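PDB 6SWI: Two-component response regulator from Geobacillus stearothermophilus, which probably binds DNA through its C-terminal helix-turn-helix domain to regulate transcription of the arabinan utilization system. Local coordinates for residues 23-28 / 37-42. Numbering follows the deposited sequence.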
loop_
_atom_site.group_PDB
_atom_site.type_symbol
_atom_site.label_atom_id
_atom_site.label_comp_id
_atom_site.label_asym_id
_atom_site.label_seq_id
_atom_site.Cartn_x
_atom_site.Cartn_y
_atom_site.Cartn_z
ATOM N N LEU A 23 -11.926 -1.905 2.778
ATOM C CA LEU A 23 -11.252 -2.918 3.583
ATOM C C LEU A 23 -10.922 -2.347 4.961
ATOM O O LEU A 23 -10.166 -1.375 5.071
ATOM C CB LEU A 23 -9.988 -3.386 2.869
ATOM C CG LEU A 23 -9.238 -4.538 3.541
ATOM C CD1 LEU A 23 -10.106 -5.787 3.597
ATOM C CD2 LEU A 23 -7.941 -4.820 2.809
ATOM N N THR A 24 -11.480 -2.946 6.015
ATOM C CA THR A 24 -11.250 -2.479 7.373
ATOM C C THR A 24 -10.934 -3.668 8.269
ATOM O O THR A 24 -11.207 -4.821 7.931
ATOM C CB THR A 24 -12.483 -1.798 7.970
ATOM O OG1 THR A 24 -13.523 -2.776 8.106
ATOM C CG2 THR A 24 -12.960 -0.656 7.070
ATOM N N LEU A 25 -10.371 -3.363 9.436
ATOM C CA LEU A 25 -10.111 -4.399 10.426
ATOM C C LEU A 25 -11.379 -5.177 10.735
ATOM O O LEU A 25 -11.393 -6.416 10.725
ATOM C CB LEU A 25 -9.544 -3.757 11.692
ATOM C CG LEU A 25 -9.516 -4.726 12.873
ATOM C CD1 LEU A 25 -8.277 -5.593 12.840
ATOM C CD2 LEU A 25 -9.672 -4.020 14.210
ATOM N N GLU A 26 -12.469 -4.453 10.989
ATOM C CA GLU A 26 -13.730 -5.108 11.307
ATOM C C GLU A 26 -14.191 -6.004 10.164
ATOM O O GLU A 26 -14.701 -7.100 10.397
ATOM C CB GLU A 26 -14.789 -4.057 11.642
ATOM C CG GLU A 26 -14.614 -3.421 13.014
ATOM C CD GLU A 26 -13.680 -2.219 13.012
ATOM O OE1 GLU A 26 -13.618 -1.529 14.055
ATOM O OE2 GLU A 26 -13.014 -1.960 11.982
ATOM N N SER A 27 -14.001 -5.560 8.922
ATOM C CA SER A 27 -14.438 -6.358 7.780
ATOM C C SER A 27 -13.607 -7.632 7.603
ATOM O O SER A 27 -14.139 -8.666 7.172
ATOM C CB SER A 27 -14.466 -5.476 6.530
ATOM O OG SER A 27 -13.173 -5.391 5.975
ATOM N N VAL A 28 -12.311 -7.584 7.919
ATOM C CA VAL A 28 -11.493 -8.792 7.876
ATOM C C VAL A 28 -11.867 -9.727 9.015
ATOM O O VAL A 28 -11.934 -10.951 8.839
ATOM C CB VAL A 28 -9.995 -8.434 7.893
ATOM C CG1 VAL A 28 -9.129 -9.684 7.978
ATOM C CG2 VAL A 28 -9.637 -7.625 6.660
ATOM N N VAL A 37 -11.476 -7.161 18.160
ATOM C CA VAL A 37 -10.489 -6.830 19.178
ATOM C C VAL A 37 -9.406 -7.898 19.228
ATOM O O VAL A 37 -8.211 -7.588 19.263
ATOM C CB VAL A 37 -11.166 -6.624 20.544
ATOM C CG1 VAL A 37 -10.124 -6.319 21.607
ATOM C CG2 VAL A 37 -12.193 -5.498 20.460
ATOM N N TYR A 38 -9.802 -9.173 19.227
ATOM C CA TYR A 38 -8.819 -10.251 19.182
ATOM C C TYR A 38 -7.910 -10.115 17.968
ATOM O O TYR A 38 -6.682 -10.202 18.078
ATOM C CB TYR A 38 -9.536 -11.601 19.150
ATOM C CG TYR A 38 -8.582 -12.768 19.153
ATOM C CD1 TYR A 38 -7.929 -13.153 20.326
ATOM C CD2 TYR A 38 -8.314 -13.478 17.996
ATOM C CE1 TYR A 38 -7.039 -14.224 20.345
ATOM C CE2 TYR A 38 -7.423 -14.550 18.000
ATOM C CZ TYR A 38 -6.792 -14.918 19.178
ATOM O OH TYR A 38 -5.913 -15.981 19.188
ATOM N N LEU A 39 -8.497 -9.889 16.792
ATOM C CA LEU A 39 -7.689 -9.792 15.583
ATOM C C LEU A 39 -6.717 -8.625 15.668
ATOM O O LEU A 39 -5.536 -8.763 15.326
ATOM C CB LEU A 39 -8.597 -9.633 14.368
ATOM C CG LEU A 39 -7.860 -9.502 13.032
ATOM C CD1 LEU A 39 -7.006 -10.734 12.752
ATOM C CD2 LEU A 39 -8.846 -9.280 11.895
ATOM N N SER A 40 -7.203 -7.464 16.107
ATOM C CA SER A 40 -6.341 -6.294 16.244
ATOM C C SER A 40 -5.169 -6.593 17.156
ATOM O O SER A 40 -4.020 -6.243 16.852
ATOM C CB SER A 40 -7.153 -5.135 16.816
ATOM O OG SER A 40 -6.392 -3.938 16.883
ATOM N N ARG A 41 -5.444 -7.234 18.294
ATOM C CA ARG A 41 -4.392 -7.530 19.253
ATOM C C ARG A 41 -3.385 -8.506 18.683
ATOM O O ARG A 41 -2.175 -8.355 18.901
ATOM C CB ARG A 41 -4.991 -8.134 20.515
ATOM C CG ARG A 41 -5.748 -7.154 21.361
ATOM C CD ARG A 41 -6.193 -7.807 22.664
ATOM N NE ARG A 41 -5.046 -8.414 23.332
ATOM C CZ ARG A 41 -4.765 -9.712 23.325
ATOM N NH1 ARG A 41 -5.566 -10.570 22.708
ATOM N NH2 ARG A 41 -3.674 -10.150 23.932
ATOM N N MET A 42 -3.855 -9.527 17.967
ATOM C CA MET A 42 -2.931 -10.541 17.478
ATOM C C MET A 42 -2.060 -9.997 16.355
ATOM O O MET A 42 -0.869 -10.315 16.286
ATOM C CB MET A 42 -3.688 -11.777 17.023
ATOM C CG MET A 42 -4.401 -12.441 18.175
ATOM S SD MET A 42 -3.300 -13.190 19.347
ATOM C CE MET A 42 -2.973 -14.668 18.423
#
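Leu25, in the first turn of helix 25-32, faces Ser40 of helix 36-47, and their CA atoms lie 7.2 Å apart. The contact joins aliphatic carbons, mostly methyls. Leu25 CB points toward helix 36-47, and with CG anti to N (chi1 168°) the side chain extends to it. Leu25 CD1 meets Leu39 CD2 at 3.8 Å, and Leu25 CD2 packs on Ser40 CB at 3.8 Å. Leu25 CD1 also lies near Ser40 N, so both methyls of Leu25 reach Ser40. Leu39 reaches back the other way, and the two leucines slide past each other. Leu39 CD2 also touches Val28 CG1, at 3.9 Å, where the two side chains cross at about a right angle. The two helices follow one another with a short turn between them, consistent with a helix-turn-helix of the AraC type, in which helix 36-47 would be the recognition helix. Phe51 of helix 51-69 packs on Leu25 and Val28, and Ile6 of helix 5-17 on Leu39. Thr24 is the N-cap of helix 25-32: its OG1 accepts from Ser27 N at 2.9 Å. In return Ser27 OG donates to Thr24 O at 2.8 Å, and Val28 N bonds to the same oxygen.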